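PDB 5V8K: p800 reaction center core protein from Heliobacterium modesticaldum, which forms the core of a symmetric, homodimeric photosynthetic reaction centre, holding bacteriochlorophylls, other pigments and lipid, and a [4Fe-4S] cluster. Local coordinates for residues A[270-273]-A[274-277]; A[394-397]-A[398-401]; A[436-439]-A[440-444]. All coordinates share one frame; numbering follows the deposited sequence.

Interaction 1 (A[270-273]-A[274-277]); sequences MGIM and FWIG. With GBF (Bacteriochlorophyll g), chain B.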
loop_
_atom_site.group_PDB
_atom_site.type_symbol
_atom_site.label_atom_id
_atom_site.label_comp_id
_atom_site.label_asym_id
_atom_site.label_seq_id
_atom_site.Cartn_x
_atom_site.Cartn_y
_atom_site.Cartn_z
ATOM N N MET A 270 21.769 1.862 -4.478
ATOM C CA MET A 270 22.389 2.835 -5.384
ATOM C C MET A 270 22.751 2.144 -6.707
ATOM O O MET A 270 22.738 2.728 -7.753
ATOM C CB MET A 270 23.657 3.551 -4.821
ATOM C CG MET A 270 23.420 4.475 -3.658
ATOM S SD MET A 270 22.612 5.961 -4.205
ATOM C CE MET A 270 23.300 7.174 -3.129
ATOM N N GLY A 271 23.196 0.915 -6.613
ATOM C CA GLY A 271 23.527 0.169 -7.819
ATOM C C GLY A 271 22.311 -0.042 -8.710
ATOM O O GLY A 271 22.375 0.161 -9.921
ATOM N N ILE A 272 21.177 -0.394 -8.116
ATOM C CA ILE A 272 19.954 -0.563 -8.896
ATOM C C ILE A 272 19.589 0.757 -9.560
ATOM O O ILE A 272 19.156 0.804 -10.721
ATOM C CB ILE A 272 18.805 -1.055 -8.005
ATOM C CG1 ILE A 272 19.056 -2.496 -7.516
ATOM C CG2 ILE A 272 17.465 -0.947 -8.719
ATOM C CD1 ILE A 272 19.142 -3.537 -8.565
ATOM N N MET A 273 19.745 1.825 -8.794
ATOM C CA MET A 273 19.390 3.171 -9.276
ATOM C C MET A 273 20.291 3.578 -10.493
ATOM O O MET A 273 19.838 4.162 -11.459
ATOM C CB MET A 273 19.386 4.291 -8.179
ATOM C CG MET A 273 18.284 4.232 -7.141
ATOM S SD MET A 273 18.684 5.114 -5.644
ATOM C CE MET A 273 18.690 6.806 -6.155
ATOM N N PHE A 274 21.572 3.286 -10.433
ATOM C CA PHE A 274 22.458 3.624 -11.551
ATOM C C PHE A 274 22.229 2.700 -12.748
ATOM O O PHE A 274 22.397 3.125 -13.891
ATOM C CB PHE A 274 23.925 3.572 -11.125
ATOM C CG PHE A 274 24.425 4.848 -10.495
ATOM C CD1 PHE A 274 24.821 5.899 -11.292
ATOM C CD2 PHE A 274 24.486 4.995 -9.113
ATOM C CE1 PHE A 274 25.268 7.083 -10.728
ATOM C CE2 PHE A 274 24.924 6.176 -8.557
ATOM C CZ PHE A 274 25.322 7.218 -9.368
ATOM N N TRP A 275 21.866 1.439 -12.507
ATOM C CA TRP A 275 21.564 0.518 -13.595
ATOM C C TRP A 275 20.375 1.029 -14.398
ATOM O O TRP A 275 20.429 1.143 -15.621
ATOM C CB TRP A 275 21.268 -0.870 -13.006
ATOM C CG TRP A 275 20.971 -1.997 -13.951
ATOM C CD1 TRP A 275 21.542 -2.247 -15.168
ATOM C CD2 TRP A 275 20.026 -3.050 -13.724
ATOM N NE1 TRP A 275 20.997 -3.403 -15.718
ATOM C CE2 TRP A 275 20.071 -3.913 -14.836
ATOM C CE3 TRP A 275 19.143 -3.343 -12.681
ATOM C CZ2 TRP A 275 19.254 -5.050 -14.929
ATOM C CZ3 TRP A 275 18.339 -4.446 -12.776
ATOM C CH2 TRP A 275 18.400 -5.297 -13.894
ATOM N N ILE A 276 19.294 1.366 -13.701
ATOM C CA ILE A 276 18.071 1.747 -14.379
ATOM C C ILE A 276 18.206 3.140 -14.963
ATOM O O ILE A 276 17.810 3.377 -16.101
ATOM C CB ILE A 276 16.880 1.625 -13.417
ATOM C CG1 ILE A 276 16.672 0.147 -13.077
ATOM C CG2 ILE A 276 15.626 2.251 -14.029
ATOM C CD1 ILE A 276 15.757 -0.125 -11.908
ATOM N N GLY A 277 18.782 4.081 -14.206
ATOM C CA GLY A 277 19.011 5.410 -14.748
ATOM C C GLY A 277 20.023 5.430 -15.869
ATOM O O GLY A 277 19.901 6.218 -16.806
HETATM MG MG GBF B . 20.210 11.732 -15.203
HETATM C CHA GBF B . 17.725 13.772 -16.673
HETATM C CHB GBF B . 22.429 14.093 -15.894
HETATM C CHC GBF B . 22.307 10.022 -13.035
HETATM C CHD GBF B . 17.507 9.652 -14.136
HETATM N NA GBF B . 20.127 13.468 -16.180
HETATM C C1A GBF B . 19.143 14.246 -16.640
HETATM C C2A GBF B . 19.510 15.486 -17.412
HETATM C C3A GBF B . 21.033 15.359 -17.411
HETATM C C4A GBF B . 21.197 14.245 -16.418
HETATM C CMA GBF B . 21.605 14.959 -18.767
HETATM C CAA GBF B . 19.053 16.827 -16.849
HETATM C CBA GBF B . 19.451 17.001 -15.391
HETATM C CGA GBF B . 19.333 18.447 -14.961
HETATM O O1A GBF B . 19.298 19.342 -15.790
HETATM O O2A GBF B . 19.886 18.742 -13.660
HETATM N NB GBF B . 22.108 12.067 -14.531
HETATM C C1B GBF B . 22.932 13.034 -14.995
HETATM C C2B GBF B . 24.221 12.837 -14.496
HETATM C C3B GBF B . 24.165 11.697 -13.679
HETATM C C4B GBF B . 22.826 11.241 -13.749
HETATM C CMB GBF B . 25.394 13.754 -14.777
HETATM C CAB GBF B . 25.267 11.045 -12.910
HETATM C CBB GBF B . 26.585 11.248 -12.978
HETATM N NC GBF B . 19.960 10.122 -13.953
HETATM C C1C GBF B . 20.867 9.622 -13.106
HETATM C C2C GBF B . 20.575 8.599 -12.067
HETATM C C3C GBF B . 19.167 8.628 -12.480
HETATM C C4C GBF B . 18.854 9.449 -13.558
HETATM C CMC GBF B . 21.314 7.334 -12.469
HETATM C CAC GBF B . 18.110 7.818 -11.836
HETATM C CBC GBF B . 18.343 6.874 -10.689
HETATM N ND GBF B . 18.194 11.659 -15.254
HETATM C C1D GBF B . 17.210 10.831 -14.959
HETATM C C2D GBF B . 15.688 11.043 -15.418
HETATM C C3D GBF B . 16.094 12.196 -16.072
HETATM C C4D GBF B . 17.473 12.568 -15.991
HETATM C CMD GBF B . 14.418 10.259 -15.261
HETATM C CAD GBF B . 15.401 13.346 -16.691
HETATM O OBD GBF B . 14.280 13.475 -17.254
HETATM C CBD GBF B . 16.434 14.343 -17.121
HETATM C CGD GBF B . 16.476 14.404 -18.593
HETATM O O1D GBF B . 15.981 15.295 -19.255
HETATM O O2D GBF B . 17.188 13.362 -19.252
HETATM C CED GBF B . 16.869 13.150 -20.608
HETATM C C1 GBF B . 19.382 19.815 -12.870
HETATM C C2 GBF B . 20.116 19.826 -11.554
HETATM C C3 GBF B . 21.167 20.635 -11.323
HETATM C C4 GBF B . 21.651 21.594 -12.395
HETATM C C5 GBF B . 21.825 20.543 -9.957
HETATM C C6 GBF B . 22.419 21.878 -9.530
HETATM C C7 GBF B . 22.712 21.861 -8.045
HETATM C C8 GBF B . 22.352 22.858 -7.207
HETATM C C9 GBF B . 21.639 24.085 -7.707
HETATM C C10 GBF B . 22.686 22.808 -5.731
HETATM C C11 GBF B . 22.300 21.482 -5.090
HETATM C C12 GBF B . 23.275 21.150 -3.979
HETATM C C13 GBF B . 23.046 20.081 -3.209
HETATM C C14 GBF B . 21.826 19.256 -3.479
HETATM C C15 GBF B . 23.989 19.706 -2.087
#
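Met270 and Phe274 meet one turn apart in the helix 258-291, predicted to span the membrane, and the contact is the i to i+4 kind that defines an alpha helix. Four backbone hydrogen bonds run in sequence, from the N-H of Phe274, Trp275, Ile276 and Gly277 to the carbonyls of Met270, Gly271, Ile272 and Met273; Phe274 N to Met270 O measures 3.0 Å. That same oxygen also lies at the edge of the Phe274 ring, near its plane, 3.2 Å from CD2, where the weakly positive ring hydrogens suit a carbonyl.

The apolar contacts follow the other flank. Ile272 divides its branches: CG2 lies beside Ile276 CD1 at 3.7 Å, while CD1 comes obliquely to the Trp275 indole, 4.1 Å from CE3. Because Trp275 CG is anti to the backbone N (chi1 -178°), its indole runs alongside Ile272, and it packs on Met393 and Met396 of helix 376-401. Branched and aromatic residues suit this buried flank, which faces neighbouring helices.

Bacteriochlorophyll g (chain B) lies against Met273, Phe274 and Gly277. Its CMC methyl stands 4.0 Å from Phe274 CD1, oblique to the ring. With the Phe274 ring cut back to an alanine, a gap is likely to open beside this methyl, and Leu211 and Cys208 of helix 200-224 would probably lose their aromatic neighbour. Glycine suits position 277, since a side-chain carbon there would collide with the pigment; as it is, Gly277 CA lies 3.8 Å from CMC, and Met273 O approaches CBC to 3.2 Å.

Interaction 2 (A[394-397]-A[398-401]); sequences VPMW and RMVF. With GBF (Bacteriochlorophyll g), chain T.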
loop_
_atom_site.group_PDB
_atom_site.type_symbol
_atom_site.label_atom_id
_atom_site.label_comp_id
_atom_site.label_asym_id
_atom_site.label_seq_id
_atom_site.Cartn_x
_atom_site.Cartn_y
_atom_site.Cartn_z
ATOM N N VAL A 394 11.877 -5.984 -17.843
ATOM C CA VAL A 394 10.772 -5.863 -18.818
ATOM C C VAL A 394 10.569 -4.384 -19.157
ATOM O O VAL A 394 10.658 -4.024 -20.336
ATOM C CB VAL A 394 9.471 -6.531 -18.316
ATOM C CG1 VAL A 394 8.268 -6.160 -19.170
ATOM C CG2 VAL A 394 9.638 -8.072 -18.321
ATOM N N PRO A 395 10.325 -3.489 -18.189
ATOM C CA PRO A 395 10.283 -2.061 -18.551
ATOM C C PRO A 395 11.610 -1.526 -19.095
ATOM O O PRO A 395 11.592 -0.627 -19.947
ATOM C CB PRO A 395 9.877 -1.345 -17.248
ATOM C CG PRO A 395 10.084 -2.329 -16.143
ATOM C CD PRO A 395 9.974 -3.721 -16.786
ATOM N N MET A 396 12.751 -2.082 -18.679
ATOM C CA MET A 396 14.045 -1.592 -19.159
ATOM C C MET A 396 14.224 -1.845 -20.653
ATOM O O MET A 396 14.685 -0.966 -21.395
ATOM C CB MET A 396 15.188 -2.230 -18.370
ATOM C CG MET A 396 15.157 -1.889 -16.898
ATOM S SD MET A 396 16.467 -2.674 -15.927
ATOM C CE MET A 396 17.812 -1.754 -16.591
ATOM N N TRP A 397 13.891 -3.051 -21.114
ATOM C CA TRP A 397 14.061 -3.318 -22.533
ATOM C C TRP A 397 12.983 -2.640 -23.374
ATOM O O TRP A 397 13.224 -2.352 -24.550
ATOM C CB TRP A 397 14.122 -4.814 -22.813
ATOM C CG TRP A 397 15.429 -5.401 -22.357
ATOM C CD1 TRP A 397 15.621 -6.240 -21.295
ATOM C CD2 TRP A 397 16.729 -5.192 -22.937
ATOM N NE1 TRP A 397 16.936 -6.579 -21.190
ATOM C CE2 TRP A 397 17.645 -5.961 -22.187
ATOM C CE3 TRP A 397 17.207 -4.444 -24.018
ATOM C CZ2 TRP A 397 19.023 -5.970 -22.454
ATOM C CZ3 TRP A 397 18.586 -4.483 -24.306
ATOM C CH2 TRP A 397 19.471 -5.238 -23.514
ATOM N N ARG A 398 11.855 -2.274 -22.770
ATOM C CA ARG A 398 10.877 -1.458 -23.485
ATOM C C ARG A 398 11.358 -0.009 -23.669
ATOM O O ARG A 398 11.111 0.592 -24.722
ATOM C CB ARG A 398 9.533 -1.520 -22.752
ATOM C CG ARG A 398 8.829 -2.907 -22.866
ATOM C CD ARG A 398 7.639 -2.982 -21.942
ATOM N NE ARG A 398 6.537 -2.130 -22.373
ATOM C CZ ARG A 398 5.317 -2.184 -21.839
ATOM N NH1 ARG A 398 5.071 -3.055 -20.880
ATOM N NH2 ARG A 398 4.315 -1.427 -22.298
ATOM N N MET A 399 12.045 0.569 -22.666
ATOM C CA MET A 399 12.737 1.851 -22.837
ATOM C C MET A 399 13.613 1.826 -24.067
ATOM O O MET A 399 13.579 2.744 -24.896
ATOM C CB MET A 399 13.619 2.184 -21.611
ATOM C CG MET A 399 12.937 2.824 -20.439
ATOM S SD MET A 399 14.150 3.457 -19.183
ATOM C CE MET A 399 14.752 2.003 -18.354
ATOM N N VAL A 400 14.399 0.758 -24.200
ATOM C CA VAL A 400 15.400 0.654 -25.255
ATOM C C VAL A 400 14.753 0.488 -26.626
ATOM O O VAL A 400 15.172 1.127 -27.595
ATOM C CB VAL A 400 16.358 -0.506 -24.948
ATOM C CG1 VAL A 400 17.325 -0.721 -26.109
ATOM C CG2 VAL A 400 17.107 -0.234 -23.650
ATOM N N PHE A 401 13.738 -0.388 -26.746
ATOM C CA PHE A 401 13.269 -0.845 -28.058
ATOM C C PHE A 401 11.820 -0.493 -28.410
ATOM O O PHE A 401 11.449 -0.612 -29.592
ATOM C CB PHE A 401 13.434 -2.369 -28.176
ATOM C CG PHE A 401 14.857 -2.823 -28.315
ATOM C CD1 PHE A 401 15.683 -2.298 -29.303
ATOM C CD2 PHE A 401 15.369 -3.777 -27.463
ATOM C CE1 PHE A 401 17.010 -2.723 -29.448
ATOM C CE2 PHE A 401 16.691 -4.209 -27.581
ATOM C CZ PHE A 401 17.524 -3.673 -28.567
HETATM MG MG GBF T . 23.778 -2.044 -21.280
HETATM C CHA GBF T . 24.702 -0.202 -24.119
HETATM C CHB GBF T . 20.607 -1.605 -22.102
HETATM C CHC GBF T . 23.190 -4.337 -18.823
HETATM C CHD GBF T . 27.328 -2.455 -20.660
HETATM N NA GBF T . 22.856 -1.126 -22.769
HETATM C C1A GBF T . 23.257 -0.464 -23.856
HETATM C C2A GBF T . 22.275 -0.101 -24.912
HETATM C C3A GBF T . 21.059 -0.098 -23.978
HETATM C C4A GBF T . 21.539 -0.995 -22.881
HETATM C CMA GBF T . 20.711 1.278 -23.419
HETATM C CAA GBF T . 22.266 -1.105 -26.091
HETATM C CBA GBF T . 21.738 -2.491 -25.726
HETATM C CGA GBF T . 21.694 -3.341 -26.979
HETATM O O1A GBF T . 21.166 -2.907 -27.998
HETATM O O2A GBF T . 21.712 -4.776 -26.760
HETATM N NB GBF T . 22.088 -3.013 -20.663
HETATM C C1B GBF T . 20.847 -2.584 -21.000
HETATM C C2B GBF T . 19.934 -3.337 -20.301
HETATM C C3B GBF T . 20.655 -4.107 -19.405
HETATM C C4B GBF T . 22.021 -3.780 -19.574
HETATM C CMB GBF T . 18.433 -3.317 -20.497
HETATM C CAB GBF T . 19.958 -5.057 -18.528
HETATM C CBB GBF T . 20.462 -6.065 -17.852
HETATM N NC GBF T . 25.005 -3.137 -20.058
HETATM C C1C GBF T . 24.605 -3.974 -19.105
HETATM C C2C GBF T . 25.503 -4.640 -18.121
HETATM C C3C GBF T . 26.640 -4.051 -18.814
HETATM C C4C GBF T . 26.343 -3.189 -19.861
HETATM C CMC GBF T . 25.313 -3.975 -16.733
HETATM C CAC GBF T . 28.015 -4.326 -18.354
HETATM C CBC GBF T . 28.269 -5.278 -17.211
HETATM N ND GBF T . 25.574 -1.568 -22.071
HETATM C C1D GBF T . 26.877 -1.670 -21.819
HETATM C C2D GBF T . 27.975 -0.938 -22.766
HETATM C C3D GBF T . 26.947 -0.453 -23.581
HETATM C C4D GBF T . 25.603 -0.771 -23.214
HETATM C CMD GBF T . 29.456 -0.840 -22.801
HETATM C CAD GBF T . 26.876 0.273 -24.869
HETATM O OBD GBF T . 27.742 0.940 -25.527
HETATM C CBD GBF T . 25.426 0.560 -25.165
HETATM C CGD GBF T . 25.040 2.006 -25.037
HETATM O O1D GBF T . 24.656 2.499 -23.990
HETATM O O2D GBF T . 25.127 2.894 -26.157
HETATM C CED GBF T . 25.698 4.171 -25.875
HETATM C C1 GBF T . 21.221 -5.728 -27.699
HETATM C C2 GBF T . 20.783 -6.919 -26.884
HETATM C C3 GBF T . 21.654 -7.816 -26.398
HETATM C C4 GBF T . 23.126 -7.694 -26.658
HETATM C C5 GBF T . 21.146 -8.974 -25.569
#
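Trp397 and Phe401 lie side by side one helical turn apart, meeting rim to rim with neither ring over the other. Both keep CG anti to their carbonyl carbon at nearly the same chi1 (-73° and -72°), and their planes differ by only 9°; Trp397 CE3 touches Phe401 CE2 at 3.6 Å. Together they make a stepped surface of two nearly parallel rings. The CMB methyl of bacteriochlorophyll g (chain T) rests on the Trp397 part of it, over the centre of one indole face and 3.2 Å from Trp397 CE2, a close CH-pi contact for which a wide aromatic surface is well suited. Val400 fills the angle beside the step. Its CG1 covers one face of the Phe401 ring, while CG2 reaches CMA of the same pigment at 3.9 Å.

On other flanks the bumps are slimmer. Met399 bends so that CE lodges against Met396 CG, 4.2 Å away, the flexible thioethers fitting themselves to helix 258-291. The Arg398 chain lays its CD against Val394 CG1 at 4.3 Å before carrying its guanidinium to Glu548 and Ser545 of the second subunit, and to an 8(1)-hydroxychlorophyll. Proline suits position 395, where the helix is kinked because the ring nitrogen has no hydrogen to give to the preceding turn.

These last two turns of helix 376-401 form one wall of a bacteriochlorophyll pocket, a helix-lined pigment site as in other type I reaction centres, probably part of the antenna.

Interaction 3 (A[436-439]-A[440-444]); sequences SLVD and QFYLA. With GBF (Bacteriochlorophyll g), chain B.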
loop_
_atom_site.group_PDB
_atom_site.type_symbol
_atom_site.label_atom_id
_atom_site.label_comp_id
_atom_site.label_asym_id
_atom_site.label_seq_id
_atom_site.Cartn_x
_atom_site.Cartn_y
_atom_site.Cartn_z
ATOM N N SER A 436 5.365 6.039 -22.782
ATOM C CA SER A 436 6.594 6.726 -23.153
ATOM C C SER A 436 7.822 6.124 -22.457
ATOM O O SER A 436 7.732 5.334 -21.511
ATOM C CB SER A 436 6.510 8.211 -22.808
ATOM O OG SER A 436 6.587 8.376 -21.409
ATOM N N LEU A 437 8.982 6.543 -22.959
ATOM C CA LEU A 437 10.281 6.118 -22.449
ATOM C C LEU A 437 10.432 6.425 -20.955
ATOM O O LEU A 437 10.777 5.531 -20.158
ATOM C CB LEU A 437 11.378 6.785 -23.303
ATOM C CG LEU A 437 12.900 6.682 -23.071
ATOM C CD1 LEU A 437 13.310 7.743 -22.192
ATOM C CD2 LEU A 437 13.359 5.433 -22.389
ATOM N N VAL A 438 10.119 7.660 -20.536
ATOM C CA VAL A 438 10.345 8.006 -19.131
ATOM C C VAL A 438 9.359 7.252 -18.228
ATOM O O VAL A 438 9.687 6.897 -17.087
ATOM C CB VAL A 438 10.303 9.541 -18.909
ATOM C CG1 VAL A 438 8.869 10.102 -18.894
ATOM C CG2 VAL A 438 11.009 9.877 -17.648
ATOM N N ASP A 439 8.162 6.952 -18.727
ATOM C CA ASP A 439 7.195 6.259 -17.884
ATOM C C ASP A 439 7.591 4.791 -17.688
ATOM O O ASP A 439 7.317 4.213 -16.638
ATOM C CB ASP A 439 5.801 6.418 -18.485
ATOM C CG ASP A 439 5.271 7.868 -18.391
ATOM O OD1 ASP A 439 5.784 8.663 -17.550
ATOM O OD2 ASP A 439 4.339 8.219 -19.151
ATOM N N GLN A 440 8.329 4.212 -18.638
ATOM C CA GLN A 440 8.909 2.888 -18.432
ATOM C C GLN A 440 10.123 2.947 -17.504
ATOM O O GLN A 440 10.412 1.977 -16.796
ATOM C CB GLN A 440 9.293 2.254 -19.768
ATOM C CG GLN A 440 8.106 1.907 -20.661
ATOM C CD GLN A 440 7.203 0.853 -20.023
ATOM O OE1 GLN A 440 7.661 -0.219 -19.604
ATOM N NE2 GLN A 440 5.925 1.171 -19.909
ATOM N N PHE A 441 10.859 4.059 -17.508
ATOM C CA PHE A 441 11.883 4.267 -16.489
ATOM C C PHE A 441 11.292 4.183 -15.087
ATOM O O PHE A 441 11.804 3.456 -14.234
ATOM C CB PHE A 441 12.579 5.612 -16.695
ATOM C CG PHE A 441 13.310 6.088 -15.466
ATOM C CD1 PHE A 441 14.538 5.571 -15.148
ATOM C CD2 PHE A 441 12.724 6.990 -14.614
ATOM C CE1 PHE A 441 15.208 5.972 -14.015
ATOM C CE2 PHE A 441 13.375 7.410 -13.432
ATOM C CZ PHE A 441 14.629 6.902 -13.131
ATOM N N TYR A 442 10.208 4.925 -14.822
ATOM C CA TYR A 442 9.579 4.858 -13.504
ATOM C C TYR A 442 9.164 3.437 -13.181
ATOM O O TYR A 442 9.281 2.997 -12.027
ATOM C CB TYR A 442 8.352 5.770 -13.416
ATOM C CG TYR A 442 8.574 7.209 -13.728
ATOM C CD1 TYR A 442 9.641 7.912 -13.188
ATOM C CD2 TYR A 442 7.719 7.882 -14.581
ATOM C CE1 TYR A 442 9.851 9.215 -13.503
ATOM C CE2 TYR A 442 7.917 9.233 -14.901
ATOM C CZ TYR A 442 8.993 9.901 -14.336
ATOM O OH TYR A 442 9.264 11.235 -14.665
ATOM N N LEU A 443 8.592 2.721 -14.175
ATOM C CA LEU A 443 8.069 1.402 -13.893
ATOM C C LEU A 443 9.204 0.454 -13.533
ATOM O O LEU A 443 9.045 -0.418 -12.677
ATOM C CB LEU A 443 7.257 0.884 -15.113
ATOM C CG LEU A 443 6.461 -0.412 -14.992
ATOM C CD1 LEU A 443 5.448 -0.321 -13.827
ATOM C CD2 LEU A 443 5.726 -0.811 -16.273
ATOM N N ALA A 444 10.363 0.607 -14.169
ATOM C CA ALA A 444 11.490 -0.236 -13.788
ATOM C C ALA A 444 11.930 0.052 -12.349
ATOM O O ALA A 444 12.247 -0.875 -11.589
ATOM C CB ALA A 444 12.633 -0.064 -14.775
HETATM MG MG GBF B . 20.210 11.732 -15.203
HETATM C CHA GBF B . 17.725 13.772 -16.673
HETATM C CHB GBF B . 22.429 14.093 -15.894
HETATM C CHC GBF B . 22.307 10.022 -13.035
HETATM C CHD GBF B . 17.507 9.652 -14.136
HETATM N NA GBF B . 20.127 13.468 -16.180
HETATM C C1A GBF B . 19.143 14.246 -16.640
HETATM C C2A GBF B . 19.510 15.486 -17.412
HETATM C C3A GBF B . 21.033 15.359 -17.411
HETATM C C4A GBF B . 21.197 14.245 -16.418
HETATM C CMA GBF B . 21.605 14.959 -18.767
HETATM C CAA GBF B . 19.053 16.827 -16.849
HETATM C CBA GBF B . 19.451 17.001 -15.391
HETATM C CGA GBF B . 19.333 18.447 -14.961
HETATM O O1A GBF B . 19.298 19.342 -15.790
HETATM O O2A GBF B . 19.886 18.742 -13.660
HETATM N NB GBF B . 22.108 12.067 -14.531
HETATM C C1B GBF B . 22.932 13.034 -14.995
HETATM C C2B GBF B . 24.221 12.837 -14.496
HETATM C C3B GBF B . 24.165 11.697 -13.679
HETATM C C4B GBF B . 22.826 11.241 -13.749
HETATM C CMB GBF B . 25.394 13.754 -14.777
HETATM C CAB GBF B . 25.267 11.045 -12.910
HETATM C CBB GBF B . 26.585 11.248 -12.978
HETATM N NC GBF B . 19.960 10.122 -13.953
HETATM C C1C GBF B . 20.867 9.622 -13.106
HETATM C C2C GBF B . 20.575 8.599 -12.067
HETATM C C3C GBF B . 19.167 8.628 -12.480
HETATM C C4C GBF B . 18.854 9.449 -13.558
HETATM C CMC GBF B . 21.314 7.334 -12.469
HETATM C CAC GBF B . 18.110 7.818 -11.836
HETATM C CBC GBF B . 18.343 6.874 -10.689
HETATM N ND GBF B . 18.194 11.659 -15.254
HETATM C C1D GBF B . 17.210 10.831 -14.959
HETATM C C2D GBF B . 15.688 11.043 -15.418
HETATM C C3D GBF B . 16.094 12.196 -16.072
HETATM C C4D GBF B . 17.473 12.568 -15.991
HETATM C CMD GBF B . 14.418 10.259 -15.261
HETATM C CAD GBF B . 15.401 13.346 -16.691
HETATM O OBD GBF B . 14.280 13.475 -17.254
HETATM C CBD GBF B . 16.434 14.343 -17.121
HETATM C CGD GBF B . 16.476 14.404 -18.593
HETATM O O1D GBF B . 15.981 15.295 -19.255
HETATM O O2D GBF B . 17.188 13.362 -19.252
HETATM C CED GBF B . 16.869 13.150 -20.608
HETATM C C1 GBF B . 19.382 19.815 -12.870
HETATM C C2 GBF B . 20.116 19.826 -11.554
HETATM C C3 GBF B . 21.167 20.635 -11.323
HETATM C C4 GBF B . 21.651 21.594 -12.395
HETATM C C5 GBF B . 21.825 20.543 -9.957
HETATM C C6 GBF B . 22.419 21.878 -9.530
HETATM C C7 GBF B . 22.712 21.861 -8.045
HETATM C C8 GBF B . 22.352 22.858 -7.207
HETATM C C9 GBF B . 21.639 24.085 -7.707
HETATM C C10 GBF B . 22.686 22.808 -5.731
HETATM C C11 GBF B . 22.300 21.482 -5.090
HETATM C C12 GBF B . 23.275 21.150 -3.979
HETATM C C13 GBF B . 23.046 20.081 -3.209
HETATM C C14 GBF B . 21.826 19.256 -3.479
HETATM C C15 GBF B . 23.989 19.706 -2.087
#
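Tyr442 turns its ring back against Val438 and Asp439 because CG stands anti to its carbonyl carbon (chi1 -56°), whereas neighbouring Phe441 has CG anti to the backbone N (chi1 162°) and leads its ring off to another side. The tyrosine ring is thereby held at one face and at an edge. Val438 O lies over that face, displaced toward the rim, 3.3 Å from CD2, while also taking the backbone hydrogen bond of Tyr442 N. Asp439 OD1 comes to the ring edge, 3.4 Å from CE2, its carboxylate plane 33° from the ring. Val438 CG2 lies on the same face as Val438 O, 3.9 Å from Tyr442 CZ, a branched side chain being compact enough to fit against the phenol.

Phe441 serves the pigment: CMD of bacteriochlorophyll g (chain B) sits over one face of its ring, 3.5 Å from CE2. The start of the helix is finished by Ser436 at the N-cap, whose OG accepts a weak bond from Asp439 N at 3.4 Å and also bonds Phe422 O.

Asp439, with a side chain about 6 Å from those of the cluster ligands Cys424 and Cys433, forms a salt bridge through OD2 to Lys579. Gln440 gives NE2 to Ser434 O and to Ser545 of the second subunit. An acid in the first turn of a helix, paired with lysine and set at a ring edge of partial positive charge, is probably stabilised as the carboxylate even in this buried setting.

Overall arrangement
Each interaction is a short run of helix, about two turns, so none closes a loop: interaction 1 lies on helix 258-291, interaction 2 at the end of helix 376-401 and interaction 3 at the start of helix 437-447. They follow in series along the chain, without nesting or crossing. In space the three helix segments gather side by side. Trp275 and Ile276 of interaction 1 rest on Met396 of interaction 2, Ile276 also meets Phe441 and Ala444 of interaction 3, and Pro395 lies against Gln440 and Met399 against Leu437, the centres of interactions 2 and 3 being about 8 Å apart. Interactions 1 and 3 share one bacteriochlorophyll, and interactions 2 and 3 both reach the second subunit.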